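Local atomic coordinates of trans-4-hydroxy-L-proline dehydratase (Clostridioides difficile 70-100-2010, PDB entry 6VXC), a protein that dehydrates the free amino acid trans-4-hydroxy-L-proline to (S)-1-pyrroline-5-carboxylate by glycyl-radical chemistry, allowing anaerobic breakdown of hydroxyproline. Residues E53-Y58 against I140-K145; L209-L212 against N216-A219; I416-W421 against D739-L744. All coordinates share one frame; numbering follows the deposited sequence.

Contact 1 (E53-Y58 against I140-K145); sequences EAYKKY and IPFWKK
Trp143 drives the far corner of its six-membered ring into one face of the Tyr55 phenol. Trp143 CH2 sits 3.3 Å above the plane of the Tyr55 ring, over its centre, and 3.4 Å from both Tyr55 CE2 and Tyr55 CD2. The two planes meet at 58° with the ring centroids 4.6 Å apart, so this is a tilted T-shaped (edge-to-face) pair, with the indole supplying the edge and the phenol the face. Both flat groups are tied at their polar ends. Trp143 NE1 hydrogen-bonds to Thr52 OG1, on the same helix as Tyr55 and one turn earlier, which fixes the rotation of the indole; Tyr55 OH pairs with Arg68 of helix 64-78.

The contact joins helix 46-58 to helix 129-143 within the pyruvate formate lyase-like region, the second kinked at Pro141 just before Phe142 and Trp143. Backbones stay well apart, Lys56 CA to Phe142 CA being 9.0 Å, and the rings bridge the interval. Phe142 stretches across with CG anti to the backbone N (chi1 -174°), bringing its CZ to 3.5 Å from Tyr55 CB. On its way it passes its own neighbour: Phe142 CD2 lies 3.4 Å above the indole plane of Trp143, offset toward the rim. Two successive residues of one helix thus take hold of Tyr55, Phe142 at the root of the side chain and Trp143 over the ring.

Lys56 lies along the outer flank of Phe142, the two side chains running in opposite directions. Its methylenes do the touching, Lys56 CG against Phe142 CE1 at 3.6 Å, while the extended chain runs on past the ring. Arg146 adds a cation-pi contact to the same phenyl ring.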
ATOM      1  N   GLU A  53      -3.273  13.576  26.978  1.00 21.87           N
ATOM      2  CA  GLU A  53      -4.245  14.299  27.799  1.00 21.01           C
ATOM      3  C   GLU A  53      -5.592  13.587  27.850  1.00 24.11           C
ATOM      4  O   GLU A  53      -6.246  13.550  28.900  1.00 24.46           O
ATOM      5  CB  GLU A  53      -4.440  15.719  27.269  1.00 23.51           C
ATOM      6  CG  GLU A  53      -3.257  16.641  27.438  1.00 26.88           C
ATOM      7  CD  GLU A  53      -3.548  18.045  26.917  1.00 29.13           C
ATOM      8  OE1 GLU A  53      -4.693  18.303  26.499  1.00 29.08           O
ATOM      9  OE2 GLU A  53      -2.629  18.889  26.920  1.00 33.39           O
ATOM     10  N   ALA A  54      -6.060  13.081  26.711  1.00 23.83           N
ATOM     11  CA  ALA A  54      -7.371  12.447  26.679  1.00 22.89           C
ATOM     12  C   ALA A  54      -7.383  11.151  27.480  1.00 21.81           C
ATOM     13  O   ALA A  54      -8.345  10.879  28.202  1.00 21.82           O
ATOM     14  CB  ALA A  54      -7.808  12.200  25.236  1.00 19.85           C
ATOM     15  N   TYR A  55      -6.337  10.328  27.354  1.00 24.65           N
ATOM     16  CA  TYR A  55      -6.304   9.070  28.100  1.00 21.11           C
ATOM     17  C   TYR A  55      -6.244   9.319  29.602  1.00 24.59           C
ATOM     18  O   TYR A  55      -6.957   8.664  30.377  1.00 23.11           O
ATOM     19  CB  TYR A  55      -5.119   8.219  27.657  1.00 20.65           C
ATOM     20  CG  TYR A  55      -5.417   7.274  26.516  1.00 21.13           C
ATOM     21  CD1 TYR A  55      -5.998   7.732  25.341  1.00 20.71           C
ATOM     22  CD2 TYR A  55      -5.131   5.920  26.622  1.00 19.55           C
ATOM     23  CE1 TYR A  55      -6.273   6.860  24.290  1.00 19.60           C
ATOM     24  CE2 TYR A  55      -5.393   5.046  25.588  1.00 20.19           C
ATOM     25  CZ  TYR A  55      -5.971   5.521  24.418  1.00 22.10           C
ATOM     26  OH  TYR A  55      -6.229   4.645  23.383  1.00 21.51           O
ATOM     27  N   LYS A  56      -5.390  10.252  30.030  1.00 22.64           N
ATOM     28  CA  LYS A  56      -5.325  10.598  31.442  1.00 26.45           C
ATOM     29  C   LYS A  56      -6.673  11.073  31.958  1.00 22.58           C
ATOM     30  O   LYS A  56      -6.993  10.879  33.132  1.00 23.80           O
ATOM     31  CB  LYS A  56      -4.258  11.673  31.666  1.00 23.95           C
ATOM     32  CG  LYS A  56      -2.830  11.157  31.564  1.00 23.62           C
ATOM     33  CD  LYS A  56      -1.824  12.300  31.663  1.00 22.92           C
ATOM     34  CE  LYS A  56      -0.400  11.785  31.682  1.00 22.53           C
ATOM     35  NZ  LYS A  56       0.563  12.919  31.686  1.00 23.44           N
ATOM     36  N   LYS A  57      -7.477  11.678  31.096  1.00 22.45           N
ATOM     37  CA  LYS A  57      -8.809  12.112  31.486  1.00 24.77           C
ATOM     38  C   LYS A  57      -9.802  10.950  31.513  1.00 23.91           C
ATOM     39  O   LYS A  57     -10.599  10.835  32.449  1.00 24.46           O
ATOM     40  CB  LYS A  57      -9.266  13.211  30.526  1.00 26.94           C
ATOM     41  CG  LYS A  57     -10.451  14.039  30.968  1.00 35.81           C
ATOM     42  CD  LYS A  57     -10.451  15.378  30.211  1.00 39.06           C
ATOM     43  CE  LYS A  57     -11.824  16.026  30.186  1.00 42.94           C
ATOM     44  NZ  LYS A  57     -11.939  17.008  29.071  1.00 42.48           N
ATOM     45  N   TYR A  58      -9.771  10.069  30.510  1.00 23.38           N
ATOM     46  CA  TYR A  58     -10.874   9.142  30.287  1.00 19.84           C
ATOM     47  C   TYR A  58     -10.549   7.664  30.473  1.00 22.57           C
ATOM     48  O   TYR A  58     -11.482   6.874  30.657  1.00 21.67           O
ATOM     49  CB  TYR A  58     -11.454   9.337  28.878  1.00 24.13           C
ATOM     50  CG  TYR A  58     -12.168  10.654  28.692  1.00 27.28           C
ATOM     51  CD1 TYR A  58     -13.317  10.957  29.422  1.00 28.44           C
ATOM     52  CD2 TYR A  58     -11.693  11.597  27.792  1.00 22.83           C
ATOM     53  CE1 TYR A  58     -13.973  12.160  29.254  1.00 27.95           C
ATOM     54  CE2 TYR A  58     -12.336  12.792  27.614  1.00 30.13           C
ATOM     55  CZ  TYR A  58     -13.476  13.073  28.351  1.00 29.44           C
ATOM     56  OH  TYR A  58     -14.112  14.270  28.174  1.00 36.41           O
ATOM     57  N   ILE A 140       6.853   8.880  26.544  1.00 17.56           N
ATOM     58  CA  ILE A 140       7.387   7.569  26.926  1.00 23.19           C
ATOM     59  C   ILE A 140       6.886   7.120  28.294  1.00 22.12           C
ATOM     60  O   ILE A 140       6.437   5.969  28.417  1.00 20.70           O
ATOM     61  CB  ILE A 140       8.923   7.578  26.841  1.00 23.77           C
ATOM     62  CG1 ILE A 140       9.365   7.632  25.381  1.00 20.46           C
ATOM     63  CG2 ILE A 140       9.516   6.370  27.542  1.00 22.77           C
ATOM     64  CD1 ILE A 140      10.844   7.589  25.218  1.00 21.93           C
ATOM     65  N   PRO A 141       6.924   7.950  29.345  1.00 23.33           N
ATOM     66  CA  PRO A 141       6.464   7.483  30.658  1.00 20.95           C
ATOM     67  C   PRO A 141       5.029   7.009  30.643  1.00 22.42           C
ATOM     68  O   PRO A 141       4.686   6.106  31.411  1.00 26.31           O
ATOM     69  CB  PRO A 141       6.659   8.713  31.551  1.00 21.92           C
ATOM     70  CG  PRO A 141       7.698   9.514  30.866  1.00 24.19           C
ATOM     71  CD  PRO A 141       7.434   9.329  29.412  1.00 23.38           C
ATOM     72  N   PHE A 142       4.174   7.574  29.790  1.00 21.35           N
ATOM     73  CA  PHE A 142       2.781   7.148  29.760  1.00 18.07           C
ATOM     74  C   PHE A 142       2.534   5.994  28.789  1.00 18.47           C
ATOM     75  O   PHE A 142       1.812   5.052  29.129  1.00 21.40           O
ATOM     76  CB  PHE A 142       1.878   8.339  29.418  1.00 19.10           C
ATOM     77  CG  PHE A 142       0.410   8.025  29.502  1.00 19.66           C
ATOM     78  CD1 PHE A 142      -0.271   8.124  30.704  1.00 20.14           C
ATOM     79  CD2 PHE A 142      -0.286   7.615  28.379  1.00 18.29           C
ATOM     80  CE1 PHE A 142      -1.615   7.818  30.788  1.00 19.94           C
ATOM     81  CE2 PHE A 142      -1.641   7.307  28.453  1.00 19.96           C
ATOM     82  CZ  PHE A 142      -2.306   7.412  29.663  1.00 21.38           C
ATOM     83  N   TRP A 143       3.132   6.025  27.596  1.00 19.66           N
ATOM     84  CA  TRP A 143       2.742   5.112  26.526  1.00 17.38           C
ATOM     85  C   TRP A 143       3.641   3.894  26.369  1.00 16.76           C
ATOM     86  O   TRP A 143       3.221   2.927  25.733  1.00 17.97           O
ATOM     87  CB  TRP A 143       2.686   5.849  25.180  1.00 16.36           C
ATOM     88  CG  TRP A 143       1.552   6.792  25.118  1.00 15.52           C
ATOM     89  CD1 TRP A 143       1.593   8.145  25.314  1.00 16.16           C
ATOM     90  CD2 TRP A 143       0.186   6.464  24.869  1.00 14.15           C
ATOM     91  NE1 TRP A 143       0.339   8.674  25.193  1.00 13.42           N
ATOM     92  CE2 TRP A 143      -0.545   7.666  24.918  1.00 13.52           C
ATOM     93  CE3 TRP A 143      -0.491   5.271  24.599  1.00 14.67           C
ATOM     94  CZ2 TRP A 143      -1.914   7.709  24.710  1.00 14.63           C
ATOM     95  CZ3 TRP A 143      -1.850   5.314  24.400  1.00 13.39           C
ATOM     96  CH2 TRP A 143      -2.548   6.523  24.458  1.00 16.74           C
ATOM     97  N   LYS A 144       4.847   3.894  26.931  1.00 18.89           N
ATOM     98  CA  LYS A 144       5.737   2.748  26.726  1.00 17.66           C
ATOM     99  C   LYS A 144       5.079   1.438  27.155  1.00 17.14           C
ATOM    100  O   LYS A 144       5.247   0.410  26.494  1.00 17.79           O
ATOM    101  CB  LYS A 144       7.050   2.968  27.476  1.00 17.57           C
ATOM    102  CG  LYS A 144       8.098   1.874  27.333  1.00 24.94           C
ATOM    103  CD  LYS A 144       9.411   2.335  27.974  1.00 26.19           C
ATOM    104  CE  LYS A 144      10.518   1.302  27.849  1.00 31.36           C
ATOM    105  NZ  LYS A 144      10.077   0.014  28.457  1.00 37.53           N
ATOM    106  N   LYS A 145       4.340   1.443  28.266  1.00 15.49           N
ATOM    107  CA  LYS A 145       3.677   0.219  28.695  1.00 18.13           C
ATOM    108  C   LYS A 145       2.328   0.016  28.015  1.00 18.34           C
ATOM    109  O   LYS A 145       1.761  -1.075  28.118  1.00 17.61           O
ATOM    110  CB  LYS A 145       3.488   0.211  30.222  1.00 25.16           C
ATOM    111  CG  LYS A 145       2.424   1.177  30.726  1.00 23.39           C
ATOM    112  CD  LYS A 145       2.295   1.108  32.234  1.00 23.83           C
ATOM    113  CE  LYS A 145       1.270   2.096  32.752  1.00 32.62           C
ATOM    114  NZ  LYS A 145       1.278   2.187  34.245  1.00 34.30           N
TER

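Contact 2 (L209-L212 against N216-A219); sequences LNDL and NKKA
Lys217 NZ is gripped by two carboxylates, forming salt bridges to Asp213 OD2 and, at 3.1 Å, to Asp211 OD2, whose modelled place is less sure. All three residues belong to the entry into the long helix 214-248. Asp211 stands in the loop just ahead of it and makes an Asx turn, its OD1 accepting a hydrogen bond from the backbone N of Asp213. One carboxylate therefore does two jobs: OD1 caps the backbone N of Asp213, in the turn that leads into the helix, and OD2 faces the lysine from the first turn.

The CB of Asp211 points toward the helix segment, and CG anti to the backbone N (chi1 176°) extends the carboxylate to Lys217. Lys217 comes from the opposite direction. Its chain, bent at chi2, chi3 and chi4, reaches the loop by a shortened path; Leu206 and Arg202 also touch this side chain. The separation to be bridged is considerable, with Asp211 CA 9.7 Å from Lys217 CA, and the two segments bury just 82 Å² between them, nearly all of it on this one pair at the protein surface.

Two acids around a single lysine probably favour its charged form, and the N-terminal end of the helix would probably also favour negative carboxylates. Asp213 is further engaged through OD1, which takes a hydrogen bond from Asn216 ND2. The exact place of Asp211 OD2 is doubtful because it is modelled too close to Lys217 CE; the other oxygen, Asp211 OD1, stays 3.6 Å from Lys217 NZ.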
ATOM      1  N   LEU A 209     -33.255  -7.109  25.566  1.00 18.71           N
ATOM      2  CA  LEU A 209     -33.911  -8.297  26.096  1.00 19.74           C
ATOM      3  C   LEU A 209     -33.524  -9.544  25.316  1.00 23.79           C
ATOM      4  O   LEU A 209     -33.257 -10.595  25.908  1.00 22.93           O
ATOM      5  CB  LEU A 209     -35.428  -8.129  26.055  1.00 19.77           C
ATOM      6  CG  LEU A 209     -36.056  -7.001  26.863  1.00 19.24           C
ATOM      7  CD1 LEU A 209     -37.564  -7.052  26.693  1.00 22.11           C
ATOM      8  CD2 LEU A 209     -35.690  -7.119  28.325  1.00 18.82           C
ATOM      9  N   ASN A 210     -33.500  -9.448  23.991  1.00 20.23           N
ATOM     10  CA  ASN A 210     -33.319 -10.606  23.131  1.00 18.08           C
ATOM     11  C   ASN A 210     -32.033 -10.597  22.319  1.00 19.60           C
ATOM     12  O   ASN A 210     -31.607 -11.662  21.869  1.00 22.09           O
ATOM     13  CB  ASN A 210     -34.522 -10.731  22.189  1.00 22.05           C
ATOM     14  CG  ASN A 210     -35.842 -10.821  22.953  1.00 25.71           C
ATOM     15  OD1 ASN A 210     -36.649  -9.877  22.960  1.00 27.37           O
ATOM     16  ND2 ASN A 210     -36.072 -11.967  23.590  1.00 22.33           N
ATOM     17  N   ASP A 211     -31.401  -9.449  22.120  1.00 20.17           N
ATOM     18  CA  ASP A 211     -30.131  -9.394  21.405  1.00 20.19           C
ATOM     19  C   ASP A 211     -29.020  -9.408  22.447  1.00 15.61           C
ATOM     20  O   ASP A 211     -28.707  -8.388  23.055  1.00 16.53           O
ATOM     21  CB  ASP A 211     -30.062  -8.170  20.490  1.00 18.53           C
ATOM     22  CG  ASP A 211     -28.705  -8.021  19.810  1.00 19.61           C
ATOM     23  OD1 ASP A 211     -27.873  -8.943  19.889  1.00 18.04           O
ATOM     24  OD2 ASP A 211     -28.490  -6.981  19.160  1.00 24.99           O
ATOM     25  N   LEU A 212     -28.414 -10.576  22.643  1.00 17.55           N
ATOM     26  CA  LEU A 212     -27.375 -10.701  23.656  1.00 16.85           C
ATOM     27  C   LEU A 212     -26.110  -9.948  23.286  1.00 18.70           C
ATOM     28  O   LEU A 212     -25.212  -9.830  24.125  1.00 18.11           O
ATOM     29  CB  LEU A 212     -27.057 -12.175  23.910  1.00 18.41           C
ATOM     30  CG  LEU A 212     -28.291 -12.983  24.320  1.00 20.52           C
ATOM     31  CD1 LEU A 212     -27.897 -14.389  24.742  1.00 24.13           C
ATOM     32  CD2 LEU A 212     -29.077 -12.261  25.420  1.00 18.20           C
ATOM     33  N   ASN A 216     -22.405  -4.657  23.204  1.00 15.80           N
ATOM     34  CA  ASN A 216     -21.263  -4.400  22.332  1.00 17.88           C
ATOM     35  C   ASN A 216     -21.644  -3.471  21.193  1.00 14.15           C
ATOM     36  O   ASN A 216     -20.857  -2.615  20.792  1.00 15.61           O
ATOM     37  CB  ASN A 216     -20.708  -5.714  21.773  1.00 15.64           C
ATOM     38  CG  ASN A 216     -20.210  -6.649  22.862  1.00 22.35           C
ATOM     39  OD1 ASN A 216     -19.639  -6.223  23.863  1.00 19.27           O
ATOM     40  ND2 ASN A 216     -20.434  -7.932  22.667  1.00 23.63           N
ATOM     41  N   LYS A 217     -22.847  -3.639  20.646  1.00 17.12           N
ATOM     42  CA  LYS A 217     -23.305  -2.736  19.599  1.00 15.29           C
ATOM     43  C   LYS A 217     -23.396  -1.306  20.111  1.00 16.37           C
ATOM     44  O   LYS A 217     -22.966  -0.365  19.430  1.00 13.88           O
ATOM     45  CB  LYS A 217     -24.659  -3.191  19.068  1.00 14.95           C
ATOM     46  CG  LYS A 217     -24.682  -4.598  18.469  1.00 19.04           C
ATOM     47  CD  LYS A 217     -25.678  -4.650  17.341  1.00 17.26           C
ATOM     48  CE  LYS A 217     -26.643  -5.805  17.413  1.00 21.67           C
ATOM     49  NZ  LYS A 217     -26.080  -7.159  17.297  1.00 20.63           N
ATOM     50  N   LYS A 218     -23.938  -1.131  21.324  1.00 16.65           N
ATOM     51  CA  LYS A 218     -24.109   0.204  21.889  1.00 14.54           C
ATOM     52  C   LYS A 218     -22.775   0.914  22.070  1.00 14.53           C
ATOM     53  O   LYS A 218     -22.649   2.098  21.743  1.00 14.91           O
ATOM     54  CB  LYS A 218     -24.846   0.119  23.227  1.00 15.18           C
ATOM     55  CG  LYS A 218     -25.235   1.465  23.819  1.00 18.86           C
ATOM     56  CD  LYS A 218     -25.769   1.315  25.247  1.00 26.93           C
ATOM     57  CE  LYS A 218     -26.147   2.649  25.869  1.00 32.10           C
ATOM     58  NZ  LYS A 218     -27.447   3.125  25.317  1.00 41.49           N
ATOM     59  N   ALA A 219     -21.769   0.202  22.594  1.00 14.21           N
ATOM     60  CA  ALA A 219     -20.453   0.797  22.803  1.00 14.23           C
ATOM     61  C   ALA A 219     -19.847   1.268  21.478  1.00 16.04           C
ATOM     62  O   ALA A 219     -19.323   2.386  21.388  1.00 15.87           O
ATOM     63  CB  ALA A 219     -19.536  -0.210  23.504  1.00 16.76           C
TER

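Contact 3 (I416-W421 against D739-L744); sequences ISRKGW and DNMANL
Helix 407-418 faces helix 734-750 here, and the nearest CA atoms of the two segments, those of Arg418 and Met741, are 8.5 Å apart. Lys419 N bonds to Ile416 O and Gly420 N to Ser417 O, each three residues back. Gly420 then leaves helical geometry with a phi of 89°, and the chain turns off toward Trp421. The partner segment is regular helix throughout, with Leu744 N bonded to Asn740 O.

One side chain, Met741, spans the interval. Its first two torsions send it straight out from its helix, and the bend at chi3 (60°) then lays the methyl group against the other backbone. Met741 CE lies 3.9 Å from Ser417 OG and equally far from Arg418 N, while Met741 SD rests 3.9 Å from Arg418 CB. The thioether end thus settles over the junction between Ser417 and Arg418, in van der Waals contact alone.

Each helix is the connection of a beta-alpha-beta crossover: helix 407-418 links the parallel strands 396-401 and 426-428, and the parallel strands 724-726 and 755-759 are linked through helix 734-750. The two units lie side by side in the five-stranded mixed sheet, consistent with one half of the beta/alpha barrel of glycyl radical enzymes. The contact packs a helix of the glycine radical region against one of the pyruvate formate lyase-like region. Phe758 of strand 755-759 touches both Ser417 and Met741.

Arg418 meets Met741 through its CB, and its guanidinium reaches the N-terminal end of the neighbouring helix. There NH2 is shared by the backbone carbonyls of Gly734 and, just ahead of the helix, Val732. Half a turn before Met741, Asp739 OD1 forms a salt bridge with Lys411 of helix 407-418.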
ATOM      1  N   ILE A 416       1.906   9.082 -20.735  1.00 11.87           N
ATOM      2  CA  ILE A 416       2.472   9.520 -19.472  1.00 12.08           C
ATOM      3  C   ILE A 416       3.491   8.503 -18.969  1.00 11.34           C
ATOM      4  O   ILE A 416       4.592   8.870 -18.549  1.00 11.91           O
ATOM      5  CB  ILE A 416       1.350   9.783 -18.448  1.00 13.07           C
ATOM      6  CG1 ILE A 416       0.380  10.852 -18.988  1.00 12.77           C
ATOM      7  CG2 ILE A 416       1.929  10.229 -17.135  1.00 10.68           C
ATOM      8  CD1 ILE A 416      -0.985  10.896 -18.258  1.00 12.87           C
ATOM      9  N   SER A 417       3.151   7.213 -19.028  1.00 10.19           N
ATOM     10  CA  SER A 417       4.073   6.169 -18.569  1.00 10.87           C
ATOM     11  C   SER A 417       5.400   6.245 -19.321  1.00 13.35           C
ATOM     12  O   SER A 417       6.481   6.146 -18.723  1.00 12.75           O
ATOM     13  CB  SER A 417       3.415   4.793 -18.745  1.00  8.55           C
ATOM     14  OG  SER A 417       4.269   3.712 -18.393  1.00 13.06           O
ATOM     15  N   ARG A 418       5.332   6.502 -20.629  1.00 11.13           N
ATOM     16  CA  ARG A 418       6.535   6.544 -21.436  1.00 11.47           C
ATOM     17  C   ARG A 418       7.466   7.669 -21.010  1.00 11.95           C
ATOM     18  O   ARG A 418       8.662   7.605 -21.285  1.00 13.59           O
ATOM     19  CB  ARG A 418       6.131   6.712 -22.908  1.00 14.84           C
ATOM     20  CG  ARG A 418       7.269   6.954 -23.859  1.00 23.68           C
ATOM     21  CD  ARG A 418       6.800   6.960 -25.317  1.00 19.68           C
ATOM     22  NE  ARG A 418       5.991   8.122 -25.675  1.00 19.42           N
ATOM     23  CZ  ARG A 418       5.620   8.399 -26.922  1.00 18.44           C
ATOM     24  NH1 ARG A 418       4.886   9.460 -27.190  1.00 20.13           N
ATOM     25  NH2 ARG A 418       5.988   7.597 -27.909  1.00 17.65           N
ATOM     26  N   LYS A 419       6.962   8.677 -20.301  1.00 11.63           N
ATOM     27  CA  LYS A 419       7.860   9.723 -19.827  1.00 10.61           C
ATOM     28  C   LYS A 419       8.816   9.238 -18.737  1.00 12.37           C
ATOM     29  O   LYS A 419       9.746   9.963 -18.387  1.00 14.52           O
ATOM     30  CB  LYS A 419       7.046  10.922 -19.348  1.00 12.52           C
ATOM     31  CG  LYS A 419       6.172  11.532 -20.451  1.00 15.50           C
ATOM     32  CD  LYS A 419       5.453  12.766 -19.983  1.00 15.72           C
ATOM     33  CE  LYS A 419       4.555  13.303 -21.092  1.00 15.56           C
ATOM     34  NZ  LYS A 419       3.907  14.587 -20.716  1.00 18.75           N
ATOM     35  N   GLY A 420       8.628   8.038 -18.206  1.00 13.21           N
ATOM     36  CA  GLY A 420       9.676   7.396 -17.431  1.00 12.55           C
ATOM     37  C   GLY A 420       9.720   7.679 -15.945  1.00 13.29           C
ATOM     38  O   GLY A 420      10.757   7.430 -15.324  1.00 16.65           O
ATOM     39  N   TRP A 421       8.653   8.208 -15.344  1.00 12.71           N
ATOM     40  CA  TRP A 421       8.625   8.333 -13.891  1.00 10.06           C
ATOM     41  C   TRP A 421       7.682   7.332 -13.230  1.00 11.05           C
ATOM     42  O   TRP A 421       7.309   7.511 -12.072  1.00 16.15           O
ATOM     43  CB  TRP A 421       8.306   9.765 -13.446  1.00 11.72           C
ATOM     44  CG  TRP A 421       7.016  10.352 -13.887  1.00 12.29           C
ATOM     45  CD1 TRP A 421       6.733  10.847 -15.121  1.00 12.08           C
ATOM     46  CD2 TRP A 421       5.845  10.582 -13.084  1.00 11.09           C
ATOM     47  NE1 TRP A 421       5.454  11.348 -15.151  1.00 14.09           N
ATOM     48  CE2 TRP A 421       4.885  11.194 -13.914  1.00 11.82           C
ATOM     49  CE3 TRP A 421       5.515  10.318 -11.748  1.00 12.71           C
ATOM     50  CZ2 TRP A 421       3.613  11.555 -13.455  1.00 13.53           C
ATOM     51  CZ3 TRP A 421       4.248  10.674 -11.289  1.00 11.19           C
ATOM     52  CH2 TRP A 421       3.320  11.294 -12.140  1.00 11.42           C
ATOM     53  N   ASP A 739       1.734   2.651 -29.513  1.00 15.83           N
ATOM     54  CA  ASP A 739       0.894   1.512 -29.856  1.00 19.70           C
ATOM     55  C   ASP A 739       1.485   0.220 -29.315  1.00 14.53           C
ATOM     56  O   ASP A 739       0.750  -0.651 -28.838  1.00 17.27           O
ATOM     57  CB  ASP A 739       0.696   1.415 -31.367  1.00 18.06           C
ATOM     58  CG  ASP A 739      -0.189   2.521 -31.904  1.00 22.26           C
ATOM     59  OD1 ASP A 739      -0.975   3.085 -31.109  1.00 22.65           O
ATOM     60  OD2 ASP A 739      -0.117   2.801 -33.116  1.00 20.03           O
ATOM     61  N   ASN A 740       2.807   0.089 -29.353  1.00 15.99           N
ATOM     62  CA  ASN A 740       3.415  -1.131 -28.838  1.00 17.94           C
ATOM     63  C   ASN A 740       3.179  -1.280 -27.339  1.00 15.03           C
ATOM     64  O   ASN A 740       2.865  -2.376 -26.870  1.00 15.35           O
ATOM     65  CB  ASN A 740       4.907  -1.172 -29.173  1.00 14.56           C
ATOM     66  CG  ASN A 740       5.167  -1.576 -30.626  1.00 20.36           C
ATOM     67  OD1 ASN A 740       4.327  -2.209 -31.257  1.00 19.94           O
ATOM     68  ND2 ASN A 740       6.341  -1.233 -31.145  1.00 16.70           N
ATOM     69  N   MET A 741       3.301  -0.194 -26.577  1.00 14.81           N
ATOM     70  CA  MET A 741       2.978  -0.250 -25.149  1.00 13.94           C
ATOM     71  C   MET A 741       1.512  -0.607 -24.933  1.00 13.97           C
ATOM     72  O   MET A 741       1.184  -1.528 -24.171  1.00 13.08           O
ATOM     73  CB  MET A 741       3.295   1.092 -24.496  1.00 13.87           C
ATOM     74  CG  MET A 741       4.777   1.441 -24.508  1.00 14.98           C
ATOM     75  SD  MET A 741       5.136   3.090 -23.878  1.00 24.06           S
ATOM     76  CE  MET A 741       4.495   2.997 -22.175  1.00 12.69           C
ATOM     77  N   ALA A 742       0.620   0.134 -25.590  1.00 12.23           N
ATOM     78  CA  ALA A 742      -0.812  -0.101 -25.472  1.00 11.83           C
ATOM     79  C   ALA A 742      -1.169  -1.532 -25.830  1.00 11.98           C
ATOM     80  O   ALA A 742      -1.993  -2.158 -25.161  1.00 13.54           O
ATOM     81  CB  ALA A 742      -1.574   0.871 -26.377  1.00 10.75           C
ATOM     82  N   ASN A 743      -0.569  -2.058 -26.892  1.00 14.04           N
ATOM     83  CA  ASN A 743      -0.874  -3.411 -27.319  1.00 12.97           C
ATOM     84  C   ASN A 743      -0.393  -4.439 -26.305  1.00 14.37           C
ATOM     85  O   ASN A 743      -1.036  -5.473 -26.123  1.00 14.44           O
ATOM     86  CB  ASN A 743      -0.245  -3.679 -28.683  1.00 13.57           C
ATOM     87  CG  ASN A 743      -0.975  -2.967 -29.825  1.00 20.01           C
ATOM     88  OD1 ASN A 743      -2.052  -2.415 -29.633  1.00 21.71           O
ATOM     89  ND2 ASN A 743      -0.391  -3.008 -31.023  1.00 21.48           N
ATOM     90  N   LEU A 744       0.764  -4.199 -25.681  1.00 11.49           N
ATOM     91  CA  LEU A 744       1.256  -5.135 -24.677  1.00 11.92           C
ATOM     92  C   LEU A 744       0.308  -5.191 -23.479  1.00 11.32           C
ATOM     93  O   LEU A 744      -0.004  -6.272 -22.967  1.00 12.28           O
ATOM     94  CB  LEU A 744       2.667  -4.733 -24.232  1.00 12.62           C
ATOM     95  CG  LEU A 744       3.397  -5.741 -23.324  1.00 15.79           C
ATOM     96  CD1 LEU A 744       3.846  -6.968 -24.119  1.00 10.15           C
ATOM     97  CD2 LEU A 744       4.549  -5.127 -22.558  1.00 11.24           C
TER

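Contacts 1 and 2 are the closer pair, their centres 30 Å apart and their nearest atoms about 13 Å, yet they do not touch. Contact 3 lies on the opposite side of the chain's centre from both, its own centre 52 Å from that of contact 1 and 55 Å from that of contact 2. Contacts 1 and 2 fall within the pyruvate formate lyase-like region; contact 3 joins that region to the glycine radical region. All three lie away from the active site, where Cys454 and Glu456 probably act with Gly785, the residue that carries the radical in the activated enzyme and is unmodified here.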